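Local coordinates for endo-pectate lyase (Erwinia chrysanthemi, PDB 3B8Y), which probably cleaves polygalacturonate and pectins, highly methylated ones included, by calcium-dependent elimination from within the chain, at residues G171-H176 against A196-G201; K224-N229 against G248-S253; S258-P263 against G282-Y287; V308-K313 against T322-E327. One frame throughout, in Å; residues are numbered along the deposited sequence.

Contact 1 of 4, residues G171-H176 against A196-G201; sequences GADGIH and AATNNG. Unlike the reference sequence in segment 171-176: Gly-171 (reference Arg).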
# COMPACT_ATOMS: atom_id res chain seq x y z
N GLY A 171 11.75 3.60 9.97
CA GLY A 171 10.36 3.18 9.80
C GLY A 171 9.53 3.02 11.07
O GLY A 171 8.34 3.35 11.07
N ALA A 172 10.14 2.51 12.14
CA ALA A 172 9.45 2.27 13.41
C ALA A 172 8.26 1.34 13.18
O ALA A 172 8.37 0.36 12.44
CB ALA A 172 9.01 3.58 14.04
N ASP A 173 7.11 1.62 13.80
CA ASP A 173 5.95 0.76 13.58
C ASP A 173 4.93 1.34 12.60
O ASP A 173 3.72 1.11 12.72
CB ASP A 173 5.28 0.36 14.91
CG ASP A 173 4.46 -0.92 14.78
OD1 ASP A 173 3.42 -1.05 15.45
OD2 ASP A 173 4.86 -1.80 13.99
N GLY A 174 5.43 2.08 11.61
CA GLY A 174 4.60 2.66 10.58
C GLY A 174 3.44 3.55 10.98
O GLY A 174 3.53 4.36 11.91
N ILE A 175 2.35 3.41 10.23
CA ILE A 175 1.15 4.20 10.44
C ILE A 175 0.05 3.44 11.17
O ILE A 175 -0.35 2.34 10.78
CB ILE A 175 0.62 4.75 9.10
CG1 ILE A 175 1.75 5.49 8.37
CG2 ILE A 175 -0.56 5.72 9.35
CD1 ILE A 175 1.35 6.08 7.03
N HIS A 176 -0.45 4.06 12.24
CA HIS A 176 -1.50 3.45 13.03
C HIS A 176 -2.84 4.16 12.89
O HIS A 176 -2.92 5.37 13.04
CB HIS A 176 -1.09 3.41 14.51
CG HIS A 176 -0.08 2.36 14.83
ND1 HIS A 176 0.22 1.98 16.13
CD2 HIS A 176 0.70 1.59 14.04
CE1 HIS A 176 1.13 1.03 16.11
NE2 HIS A 176 1.45 0.77 14.86
N ALA A 196 3.78 -1.82 8.34
CA ALA A 196 3.66 -0.65 7.48
C ALA A 196 2.49 0.22 7.95
O ALA A 196 2.61 1.43 8.10
CB ALA A 196 3.47 -1.06 6.04
N ALA A 197 1.38 -0.44 8.24
CA ALA A 197 0.18 0.24 8.69
C ALA A 197 -0.58 -0.77 9.52
O ALA A 197 -0.62 -1.95 9.18
CB ALA A 197 -0.67 0.68 7.49
N THR A 198 -1.17 -0.28 10.61
CA THR A 198 -1.93 -1.11 11.53
C THR A 198 -3.34 -0.56 11.69
O THR A 198 -3.54 0.64 11.92
CB THR A 198 -1.21 -1.19 12.91
OG1 THR A 198 0.08 -1.78 12.74
CG2 THR A 198 -2.00 -2.03 13.90
N ASN A 199 -4.31 -1.44 11.50
CA ASN A 199 -5.70 -1.06 11.63
C ASN A 199 -6.15 -1.41 13.04
O ASN A 199 -6.34 -2.58 13.36
CB ASN A 199 -6.55 -1.83 10.61
CG ASN A 199 -8.01 -1.41 10.60
OD1 ASN A 199 -8.42 -0.49 11.30
ND2 ASN A 199 -8.80 -2.08 9.77
N ASN A 200 -6.22 -0.39 13.89
CA ASN A 200 -6.69 -0.52 15.28
C ASN A 200 -8.00 0.29 15.31
O ASN A 200 -8.48 0.67 16.38
CB ASN A 200 -5.72 0.12 16.28
CG ASN A 200 -4.40 -0.64 16.44
OD1 ASN A 200 -3.32 -0.03 16.43
ND2 ASN A 200 -4.47 -1.94 16.63
N GLY A 201 -8.55 0.58 14.13
CA GLY A 201 -9.77 1.36 14.06
C GLY A 201 -10.97 0.68 13.44
O GLY A 201 -11.13 -0.53 13.54
O HOH W 1 1.79 -0.13 11.56
O HOH W 2 1.32 -2.93 15.25
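Ile-175 and His-176 run parallel to Ala-197 and Thr-198 as neighbouring strands, and the backbone carries the regular part of the pairing. Ile-175 N donates to Ala-196 O at 2.9 Å, an almost straight bond of 173°. Ile-175 O accepts from Thr-198 N at 2.8 Å, while the CA-H of Ala-197 leans on the same oxygen. A type II' turn from Gly-171, which is Arg in the reference sequence, to Gly-174 brings the CA of Gly-174 against Ala-196 O.

Side-chain packing follows from the register. His-176 and Thr-198 lie alongside each other on one face of the sheet, with CD2 of His-176 3.6 Å from CB of Thr-198. Ile-175 and Ala-197 share the other face, where both touch Ile-184.

One hydrogen bond within 171-176 holds the imidazole, and waters span the gap. His-176 NE2 donates to Asp-173 OD1 at 2.7 Å, the oxygen lying in the ring plane but itself met from above the carboxylate plane. One water joins Asp-173 O to Thr-198 OG1, and a second joins Asp-173 OD1, at 2.8 Å, to the same hydroxyl. Asp-173 and His-176 are zinc ligands in a crystal structure of this protein.

Strand 175-179 is flanked by strand 154-157, and strand 195-199 by strand 224-228, so the contact lies inside a parallel stack.

Contact 2 of 4, residues K224-N229 against G248-S253; sequences KVLQHN and GKLWRS. With ADA (alpha-D-galactopyranuronic acid), chain C; ADA (alpha-D-galactopyranuronic acid), chain B; ADA (alpha-D-galactopyranuronic acid), chain D.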
# COMPACT_ATOMS: atom_id res chain seq x y z
N LYS A 224 5.40 -7.72 7.91
CA LYS A 224 3.95 -7.55 7.87
C LYS A 224 3.69 -6.20 7.22
O LYS A 224 4.26 -5.19 7.65
CB LYS A 224 3.38 -7.52 9.28
CG LYS A 224 2.11 -8.31 9.48
CD LYS A 224 2.44 -9.73 9.92
CE LYS A 224 3.35 -9.71 11.14
NZ LYS A 224 3.83 -11.08 11.48
N VAL A 225 2.87 -6.16 6.18
CA VAL A 225 2.56 -4.89 5.54
C VAL A 225 1.35 -4.28 6.24
O VAL A 225 1.48 -3.27 6.91
CB VAL A 225 2.32 -5.05 4.02
CG1 VAL A 225 1.86 -3.72 3.43
CG2 VAL A 225 3.60 -5.49 3.35
N LEU A 226 0.19 -4.93 6.11
CA LEU A 226 -1.02 -4.44 6.77
C LEU A 226 -1.42 -5.37 7.92
O LEU A 226 -1.70 -6.54 7.71
CB LEU A 226 -2.17 -4.29 5.77
CG LEU A 226 -1.87 -3.41 4.56
CD1 LEU A 226 -3.09 -3.36 3.68
CD2 LEU A 226 -1.46 -2.02 4.98
N GLN A 227 -1.35 -4.83 9.14
CA GLN A 227 -1.69 -5.56 10.37
C GLN A 227 -3.07 -5.11 10.82
O GLN A 227 -3.31 -3.92 10.97
CB GLN A 227 -0.68 -5.25 11.47
CG GLN A 227 0.16 -6.42 11.93
CD GLN A 227 -0.66 -7.55 12.50
OE1 GLN A 227 -1.46 -7.36 13.42
NE2 GLN A 227 -0.45 -8.75 11.97
N HIS A 228 -3.97 -6.07 11.03
CA HIS A 228 -5.34 -5.77 11.44
C HIS A 228 -5.58 -6.34 12.84
O HIS A 228 -5.64 -7.56 13.01
CB HIS A 228 -6.29 -6.43 10.45
CG HIS A 228 -7.64 -5.80 10.36
ND1 HIS A 228 -8.30 -5.63 9.16
CD2 HIS A 228 -8.49 -5.37 11.32
CE1 HIS A 228 -9.50 -5.14 9.38
NE2 HIS A 228 -9.64 -4.97 10.69
N ASN A 229 -5.72 -5.47 13.83
CA ASN A 229 -5.93 -5.89 15.22
C ASN A 229 -7.32 -5.59 15.78
O ASN A 229 -7.77 -6.27 16.69
CB ASN A 229 -4.87 -5.27 16.14
CG ASN A 229 -3.46 -5.62 15.73
OD1 ASN A 229 -3.19 -6.71 15.23
ND2 ASN A 229 -2.55 -4.68 15.92
N GLY A 248 6.37 -10.62 3.86
CA GLY A 248 5.79 -11.76 4.53
C GLY A 248 4.36 -11.90 4.02
O GLY A 248 4.09 -12.71 3.13
N LYS A 249 3.46 -11.09 4.57
CA LYS A 249 2.06 -11.07 4.14
C LYS A 249 1.65 -9.64 3.81
O LYS A 249 2.19 -8.69 4.36
CB LYS A 249 1.14 -11.64 5.22
CG LYS A 249 1.35 -13.13 5.49
CD LYS A 249 0.40 -13.64 6.57
CE LYS A 249 0.73 -15.06 7.00
NZ LYS A 249 2.06 -15.15 7.66
N LEU A 250 0.73 -9.50 2.87
CA LEU A 250 0.24 -8.17 2.51
C LEU A 250 -0.69 -7.75 3.63
O LEU A 250 -0.64 -6.62 4.11
CB LEU A 250 -0.49 -8.20 1.16
CG LEU A 250 -1.03 -6.88 0.57
CD1 LEU A 250 -1.33 -7.06 -0.91
CD2 LEU A 250 -2.30 -6.43 1.27
N TRP A 251 -1.52 -8.70 4.06
CA TRP A 251 -2.48 -8.47 5.13
C TRP A 251 -2.63 -9.70 6.01
O TRP A 251 -2.68 -10.85 5.53
CB TRP A 251 -3.84 -8.10 4.55
CG TRP A 251 -4.93 -7.91 5.56
CD1 TRP A 251 -5.25 -6.75 6.22
CD2 TRP A 251 -5.92 -8.87 5.96
NE1 TRP A 251 -6.37 -6.92 6.98
CE2 TRP A 251 -6.81 -8.22 6.84
CE3 TRP A 251 -6.15 -10.22 5.64
CZ2 TRP A 251 -7.91 -8.87 7.42
CZ3 TRP A 251 -7.25 -10.86 6.22
CH2 TRP A 251 -8.11 -10.18 7.10
N ARG A 252 -2.71 -9.44 7.31
CA ARG A 252 -2.88 -10.48 8.29
C ARG A 252 -3.81 -10.08 9.43
O ARG A 252 -3.57 -9.08 10.11
CB ARG A 252 -1.53 -10.88 8.86
CG ARG A 252 -1.61 -11.96 9.92
CD ARG A 252 -2.34 -13.19 9.40
NE ARG A 252 -1.97 -14.35 10.18
CZ ARG A 252 -2.82 -15.09 10.90
NH1 ARG A 252 -2.36 -16.13 11.60
NH2 ARG A 252 -4.12 -14.80 10.89
N SER A 253 -4.90 -10.83 9.59
CA SER A 253 -5.80 -10.60 10.71
C SER A 253 -5.02 -11.23 11.86
O SER A 253 -4.73 -12.43 11.83
CB SER A 253 -7.10 -11.38 10.53
OG SER A 253 -7.83 -11.38 11.74
C1 ADA C . 4.48 -15.27 10.63
C2 ADA C . 4.93 -14.88 12.03
C3 ADA C . 4.35 -15.87 13.03
C4 ADA C . 2.81 -15.81 12.91
C5 ADA C . 2.45 -16.19 11.47
C6 ADA C . 0.96 -16.12 11.35
O1 ADA C . 4.95 -16.56 10.27
O2 ADA C . 6.35 -14.93 12.10
O3 ADA C . 4.76 -15.52 14.35
O4 ADA C . 2.30 -14.48 13.17
O5 ADA C . 3.04 -15.23 10.56
O6B ADA C . 0.18 -16.92 12.09
O6A ADA C . 0.46 -15.33 10.58
C1 ADA B . 1.88 -14.11 14.46
C2 ADA B . 0.67 -13.18 14.40
C3 ADA B . 1.05 -11.92 13.66
C4 ADA B . 2.21 -11.27 14.39
C5 ADA B . 3.38 -12.30 14.41
C6 ADA B . 4.58 -11.69 15.11
O2 ADA B . -0.41 -13.81 13.72
O3 ADA B . -0.06 -11.04 13.61
O4 ADA B . 1.78 -10.96 15.73
O5 ADA B . 2.98 -13.48 15.13
O6B ADA B . 5.14 -10.58 14.61
O6A ADA B . 5.04 -12.20 16.10
C1 ADA D . 2.52 -10.05 16.54
C2 ADA D . 1.99 -10.05 17.98
C3 ADA D . 0.56 -9.55 17.95
C4 ADA D . 0.57 -8.14 17.38
C5 ADA D . 1.17 -8.18 15.98
C6 ADA D . 1.21 -6.78 15.41
O2 ADA D . 2.01 -11.37 18.50
O3 ADA D . 0.03 -9.54 19.28
O4 ADA D . 1.30 -7.22 18.21
O5 ADA D . 2.50 -8.73 15.99
O6B ADA D . 0.09 -6.04 15.32
O6A ADA D . 2.27 -6.31 15.04
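Arg-252 and Gln-227, paired across two parallel strands, project from the same face as Lys-224 and Lys-249 toward bound galacturonates. The guanidinium grips the carboxylate of the chain C sugar through two bonds: Arg-252 NE to O6A and Arg-252 NH1 to O6B, each 2.7 Å long. The acid group lies at the guanidinium edge, a side-on bidentate arrangement which helps to fix the turn of both groups. Lys-249 NZ adds a bond to the ring oxygen O5 of the same sugar at 3.1 Å. Lys-224 NZ reaches O6B of the chain B sugar weakly, and Asn-229 ND2 donates to O6B of the chain D sugar at 3.0 Å.

Behind this face the backbones hold the side chains in step. Leu-226 N donates to Leu-250 O at 2.7 Å, Arg-252 N to Leu-226 O, and His-228 N to Arg-252 O. On the opposite face Trp-251 NE1 donates to His-228 ND1 at 3.2 Å, in the plane of both rings, which stand at 84° to each other. With chi1 at 177°, trans to the main-chain nitrogen, the indole reaches that histidine, whose NE2 is hydrogen-bonded to Ser-233 OG. Farther out, Asn-284 holds Arg-252 NH2, and Phe-312 makes a cation-pi contact with the guanidinium.

In-register parallel strands characterise the pectate lyase beta-helix; here the face bearing Lys-224, Lys-249 and Arg-252 lines the galacturonate-binding groove.

Contact 3 of 4, residues S258-P263 against G282-Y287; sequences SNNGGP and GVNRNY. With ADA (alpha-D-galactopyranuronic acid), chain E.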
# COMPACT_ATOMS: atom_id res chain seq x y z
N SER A 258 -3.56 -10.21 22.09
CA SER A 258 -4.13 -10.24 23.43
C SER A 258 -5.56 -9.76 23.23
O SER A 258 -5.79 -8.73 22.60
CB SER A 258 -3.37 -9.29 24.37
OG SER A 258 -2.05 -9.76 24.59
N ASN A 259 -6.51 -10.53 23.74
CA ASN A 259 -7.93 -10.21 23.55
C ASN A 259 -8.18 -10.33 22.05
O ASN A 259 -8.62 -9.37 21.40
CB ASN A 259 -8.25 -8.80 24.06
CG ASN A 259 -9.73 -8.44 23.88
OD1 ASN A 259 -10.06 -7.32 23.48
ND2 ASN A 259 -10.61 -9.40 24.14
N ASN A 260 -7.80 -11.47 21.48
CA ASN A 260 -7.98 -11.72 20.05
C ASN A 260 -9.42 -12.15 19.80
O ASN A 260 -10.11 -12.65 20.69
CB ASN A 260 -7.00 -12.79 19.56
CG ASN A 260 -6.77 -12.73 18.05
OD1 ASN A 260 -6.35 -13.71 17.42
ND2 ASN A 260 -7.02 -11.56 17.46
N GLY A 261 -9.88 -11.90 18.58
CA GLY A 261 -11.23 -12.25 18.20
C GLY A 261 -11.49 -11.70 16.82
O GLY A 261 -10.55 -11.33 16.11
N GLY A 262 -12.75 -11.66 16.43
CA GLY A 262 -13.12 -11.15 15.13
C GLY A 262 -14.52 -10.56 15.14
O GLY A 262 -15.09 -10.36 16.20
N PRO A 263 -15.13 -10.34 13.96
CA PRO A 263 -14.52 -10.62 12.66
C PRO A 263 -13.68 -9.47 12.12
O PRO A 263 -13.81 -8.33 12.56
CB PRO A 263 -15.74 -10.87 11.79
CG PRO A 263 -16.72 -9.87 12.32
CD PRO A 263 -16.56 -9.99 13.82
N GLY A 282 -4.13 -13.52 5.45
CA GLY A 282 -4.22 -14.51 6.50
C GLY A 282 -5.46 -14.22 7.32
O GLY A 282 -5.54 -13.18 7.98
N VAL A 283 -6.47 -15.08 7.20
CA VAL A 283 -7.72 -14.92 7.93
C VAL A 283 -7.86 -15.98 9.02
O VAL A 283 -7.39 -17.10 8.88
CB VAL A 283 -8.98 -15.05 7.01
CG1 VAL A 283 -9.10 -13.88 6.06
CG2 VAL A 283 -8.95 -16.35 6.21
N ASN A 284 -8.48 -15.59 10.13
CA ASN A 284 -8.76 -16.52 11.22
C ASN A 284 -10.19 -16.95 10.92
O ASN A 284 -11.11 -16.16 11.04
CB ASN A 284 -8.72 -15.81 12.57
CG ASN A 284 -7.35 -15.27 12.88
OD1 ASN A 284 -6.34 -15.92 12.60
ND2 ASN A 284 -7.30 -14.06 13.43
N ARG A 285 -10.37 -18.18 10.46
CA ARG A 285 -11.73 -18.60 10.14
C ARG A 285 -12.61 -18.85 11.35
O ARG A 285 -13.80 -18.53 11.32
CB ARG A 285 -11.76 -19.78 9.17
CG ARG A 285 -11.39 -21.12 9.72
CD ARG A 285 -11.95 -22.19 8.79
NE ARG A 285 -11.60 -23.54 9.21
CZ ARG A 285 -10.74 -24.33 8.57
NH1 ARG A 285 -10.47 -25.54 9.06
NH2 ARG A 285 -10.14 -23.92 7.46
N ASN A 286 -12.02 -19.34 12.43
CA ASN A 286 -12.75 -19.61 13.66
C ASN A 286 -13.33 -18.32 14.25
O ASN A 286 -14.27 -18.36 15.04
CB ASN A 286 -11.86 -20.31 14.70
CG ASN A 286 -10.60 -19.52 15.03
OD1 ASN A 286 -9.88 -19.08 14.13
ND2 ASN A 286 -10.33 -19.35 16.32
N TYR A 287 -12.75 -17.19 13.86
CA TYR A 287 -13.20 -15.88 14.34
C TYR A 287 -14.15 -15.14 13.38
O TYR A 287 -14.55 -14.02 13.68
CB TYR A 287 -12.01 -14.98 14.68
CG TYR A 287 -11.22 -15.38 15.91
CD1 TYR A 287 -9.90 -14.97 16.07
CD2 TYR A 287 -11.81 -16.14 16.94
CE1 TYR A 287 -9.18 -15.29 17.21
CE2 TYR A 287 -11.08 -16.47 18.09
CZ TYR A 287 -9.76 -16.04 18.21
OH TYR A 287 -9.01 -16.33 19.33
C1 ADA E . 0.56 -6.16 18.76
C2 ADA E . 1.44 -5.07 19.39
C3 ADA E . 2.16 -5.65 20.60
C4 ADA E . 1.11 -6.14 21.59
C5 ADA E . 0.27 -7.23 20.88
C6 ADA E . -0.76 -7.77 21.82
O2 ADA E . 2.39 -4.60 18.42
O3 ADA E . 2.97 -4.63 21.22
O4 ADA E . 0.25 -5.06 21.97
O5 ADA E . -0.40 -6.68 19.71
O6B ADA E . -0.39 -8.32 22.98
O6A ADA E . -1.93 -7.71 21.53
O HOH W 3 -9.78 -12.49 13.68
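A loop that helps to bind substrate is braced here against the turn that ends a neighbouring strand of the beta-helix. Asn-260 to Pro-263 meet Tyr-287, and its phenol ring is the centre of the packing. CA of Gly-261 sits over the middle of one face, 3.7 Å from the ring centroid and 12° off the normal, a CH-pi contact. The opposite face is met nearer its rim by ND2 of Asn-286. The side-chain amide of Asn-260 comes up to the edge beside CE1, with its plane 89° from that of the ring. Tyr-287 has CG anti to its carbonyl carbon (chi1 -71°), a setting that lays the ring alongside the glycine backbone.

The backbone of Tyr-287 contributes too: its carbonyl O lies 3.5 Å from CA of Gly-262 and is also approached by CA of Pro-263, whose preceding peptide bond is cis. A water bridges the two segments, donating to Gly-261 O and accepting from Asn-284 ND2 at 2.9 Å. The same amide nitrogen is hydrogen-bonded to Cys-254 O.

At the start of the loop segment, Ser-258 holds the carboxylate of the chain E galacturonate twice, through N to O6A at 3.0 Å and through OG to O6B at 2.7 Å, so that backbone and side chain each take one oxygen.

Segment 258-263 lies in the loop between strand 249-253 and strand 264-268, and 282-287 leaves the end of strand 276-284, which lies between strands 249-253 and 309-312.

Contact 4 of 4, residues V308-K313 against T322-E327; sequences VCEEFK and TEKYGE. With ADA (alpha-D-galactopyranuronic acid), chain C.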
# COMPACT_ATOMS: atom_id res chain seq x y z
N VAL A 308 -2.35 -17.23 -2.01
CA VAL A 308 -3.04 -15.96 -1.88
C VAL A 308 -3.75 -15.83 -0.54
O VAL A 308 -3.26 -15.14 0.36
CB VAL A 308 -4.02 -15.73 -3.07
CG1 VAL A 308 -4.75 -14.40 -2.91
CG2 VAL A 308 -3.25 -15.74 -4.37
N CYS A 309 -4.90 -16.49 -0.40
CA CYS A 309 -5.67 -16.43 0.82
C CYS A 309 -5.52 -17.69 1.65
O CYS A 309 -5.84 -18.78 1.18
CB CYS A 309 -7.15 -16.22 0.49
SG CYS A 309 -8.19 -15.82 1.94
N GLU A 310 -5.03 -17.55 2.87
CA GLU A 310 -4.85 -18.71 3.73
C GLU A 310 -5.67 -18.60 5.01
O GLU A 310 -5.76 -17.53 5.61
CB GLU A 310 -3.38 -18.91 4.09
CG GLU A 310 -2.50 -19.18 2.91
CD GLU A 310 -1.05 -19.32 3.31
OE1 GLU A 310 -0.54 -18.42 4.01
OE2 GLU A 310 -0.42 -20.33 2.92
N GLU A 311 -6.24 -19.72 5.42
CA GLU A 311 -7.06 -19.77 6.62
C GLU A 311 -6.26 -20.32 7.80
O GLU A 311 -5.55 -21.32 7.68
CB GLU A 311 -8.31 -20.62 6.38
CG GLU A 311 -9.13 -20.20 5.15
CD GLU A 311 -10.50 -20.86 5.08
OE1 GLU A 311 -11.36 -20.33 4.34
OE2 GLU A 311 -10.74 -21.89 5.74
N PHE A 312 -6.37 -19.64 8.94
CA PHE A 312 -5.68 -20.02 10.16
C PHE A 312 -6.66 -20.20 11.29
O PHE A 312 -7.86 -19.91 11.16
CB PHE A 312 -4.73 -18.90 10.62
CG PHE A 312 -3.55 -18.68 9.74
CD1 PHE A 312 -2.30 -19.17 10.10
CD2 PHE A 312 -3.69 -17.98 8.54
CE1 PHE A 312 -1.19 -18.95 9.28
CE2 PHE A 312 -2.58 -17.76 7.72
CZ PHE A 312 -1.33 -18.25 8.10
N LYS A 313 -6.13 -20.64 12.42
CA LYS A 313 -6.92 -20.77 13.63
C LYS A 313 -6.38 -19.63 14.49
O LYS A 313 -5.18 -19.55 14.73
CB LYS A 313 -6.67 -22.10 14.35
CG LYS A 313 -7.49 -22.25 15.65
CD LYS A 313 -6.95 -23.36 16.55
CE LYS A 313 -5.51 -23.07 17.01
NZ LYS A 313 -4.84 -24.25 17.64
N THR A 322 -1.09 -20.28 16.85
CA THR A 322 -1.87 -20.22 15.61
C THR A 322 -1.41 -21.26 14.62
O THR A 322 -0.22 -21.35 14.30
CB THR A 322 -1.77 -18.83 14.95
OG1 THR A 322 -0.43 -18.62 14.45
CG2 THR A 322 -2.09 -17.76 15.95
N GLU A 323 -2.35 -22.07 14.14
CA GLU A 323 -2.02 -23.10 13.16
C GLU A 323 -2.59 -22.70 11.81
O GLU A 323 -3.63 -22.06 11.72
CB GLU A 323 -2.51 -24.49 13.60
CG GLU A 323 -3.98 -24.83 13.32
CD GLU A 323 -4.32 -26.29 13.68
OE1 GLU A 323 -3.62 -27.22 13.20
OE2 GLU A 323 -5.29 -26.51 14.44
N LYS A 324 -1.83 -23.01 10.76
CA LYS A 324 -2.24 -22.71 9.39
C LYS A 324 -3.01 -23.90 8.82
O LYS A 324 -2.59 -25.04 8.96
CB LYS A 324 -1.01 -22.40 8.53
CG LYS A 324 -1.33 -22.06 7.07
CD LYS A 324 -0.07 -21.95 6.22
CE LYS A 324 0.80 -20.77 6.64
NZ LYS A 324 2.13 -20.77 5.96
N TYR A 325 -4.16 -23.62 8.21
CA TYR A 325 -4.99 -24.65 7.59
C TYR A 325 -4.56 -24.83 6.13
O TYR A 325 -4.52 -25.94 5.61
CB TYR A 325 -6.48 -24.27 7.66
CG TYR A 325 -7.05 -24.29 9.06
CD1 TYR A 325 -7.79 -23.20 9.55
CD2 TYR A 325 -6.89 -25.40 9.90
CE1 TYR A 325 -8.34 -23.22 10.83
CE2 TYR A 325 -7.44 -25.43 11.18
CZ TYR A 325 -8.16 -24.33 11.64
OH TYR A 325 -8.72 -24.37 12.89
N GLY A 326 -4.24 -23.71 5.47
CA GLY A 326 -3.81 -23.77 4.08
C GLY A 326 -4.45 -22.74 3.17
O GLY A 326 -5.27 -21.94 3.59
N GLU A 327 -4.04 -22.75 1.91
CA GLU A 327 -4.59 -21.83 0.94
C GLU A 327 -5.98 -22.28 0.55
O GLU A 327 -6.24 -23.48 0.44
CB GLU A 327 -3.71 -21.74 -0.30
CG GLU A 327 -4.21 -20.73 -1.30
CD GLU A 327 -3.27 -20.52 -2.46
OE1 GLU A 327 -2.44 -21.41 -2.73
OE2 GLU A 327 -3.38 -19.47 -3.11
C1 ADA C . 4.48 -15.27 10.63
C2 ADA C . 4.93 -14.88 12.03
C3 ADA C . 4.35 -15.87 13.03
C4 ADA C . 2.81 -15.81 12.91
C5 ADA C . 2.45 -16.19 11.47
C6 ADA C . 0.96 -16.12 11.35
O1 ADA C . 4.95 -16.56 10.27
O2 ADA C . 6.35 -14.93 12.10
O3 ADA C . 4.76 -15.52 14.35
O4 ADA C . 2.30 -14.48 13.17
O5 ADA C . 3.04 -15.23 10.56
O6B ADA C . 0.18 -16.92 12.09
O6A ADA C . 0.46 -15.33 10.58
O HOH W 4 -6.26 -18.04 -2.41
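Glu-311 faces both Tyr-325 and Gly-326 across an antiparallel pair of strands whose axes approach to 4.6 Å. Here the packing is tight. Glu-311 N donates to Gly-326 O at 3.0 Å and Glu-311 O accepts from Tyr-325 N at 2.7 Å; Lys-313 N continues the ladder to Glu-323 O. On the sheet face carrying Phe-312, Lys-324 lies alongside it, its CG 4.2 Å from the ring centroid and over the ring, a CH-pi contact. The tyrosine ring crosses Lys-313, with OH of Tyr-325 3.4 Å from CB of Lys-313.

Contacts of the charged ends are looser. Glu-310 OE2 and Lys-324 NZ form a long salt bridge of 4.0 Å, and the one between Lys-313 NZ and Glu-323 OE2, toward the solvent side, is equally stretched. The far end is firmer: Glu-327, with CG trans to its backbone nitrogen (chi1 -177°) and the chain extended beyond, brings OE2 to Val-308 N at 2.7 Å, the N-H arriving from above the carboxylate plane.

Thr-322 OG1 donates to the chain C galacturonate. The extra residue opposite Glu-311 makes this a classic beta bulge within a beta hairpin, carried on the edge of the beta-helix.

In the fold
Contacts 1 and 2 are buried pairings of parallel strands in one face of the beta-helix and are adjacent, strand 195-199 lying beside strand 224-228. Contacts 3 and 4, whose centres lie about 22 Å from the chain centre, are only partly buried: one packs a loop on a turn, the other is antiparallel. Strand 276-284, part of contact 3, lies between strand 249-253 of contact 2 and strand 309-312 of contact 4, and a salt bridge from Arg-285 to Glu-311 ties contact 3 to contact 4. The chemistry shifts from zinc ligands and waters in contact 1 to sugar-binding cations in contact 2, ring packing in contact 3, and a bulged backbone ladder with long ion pairs in contact 4.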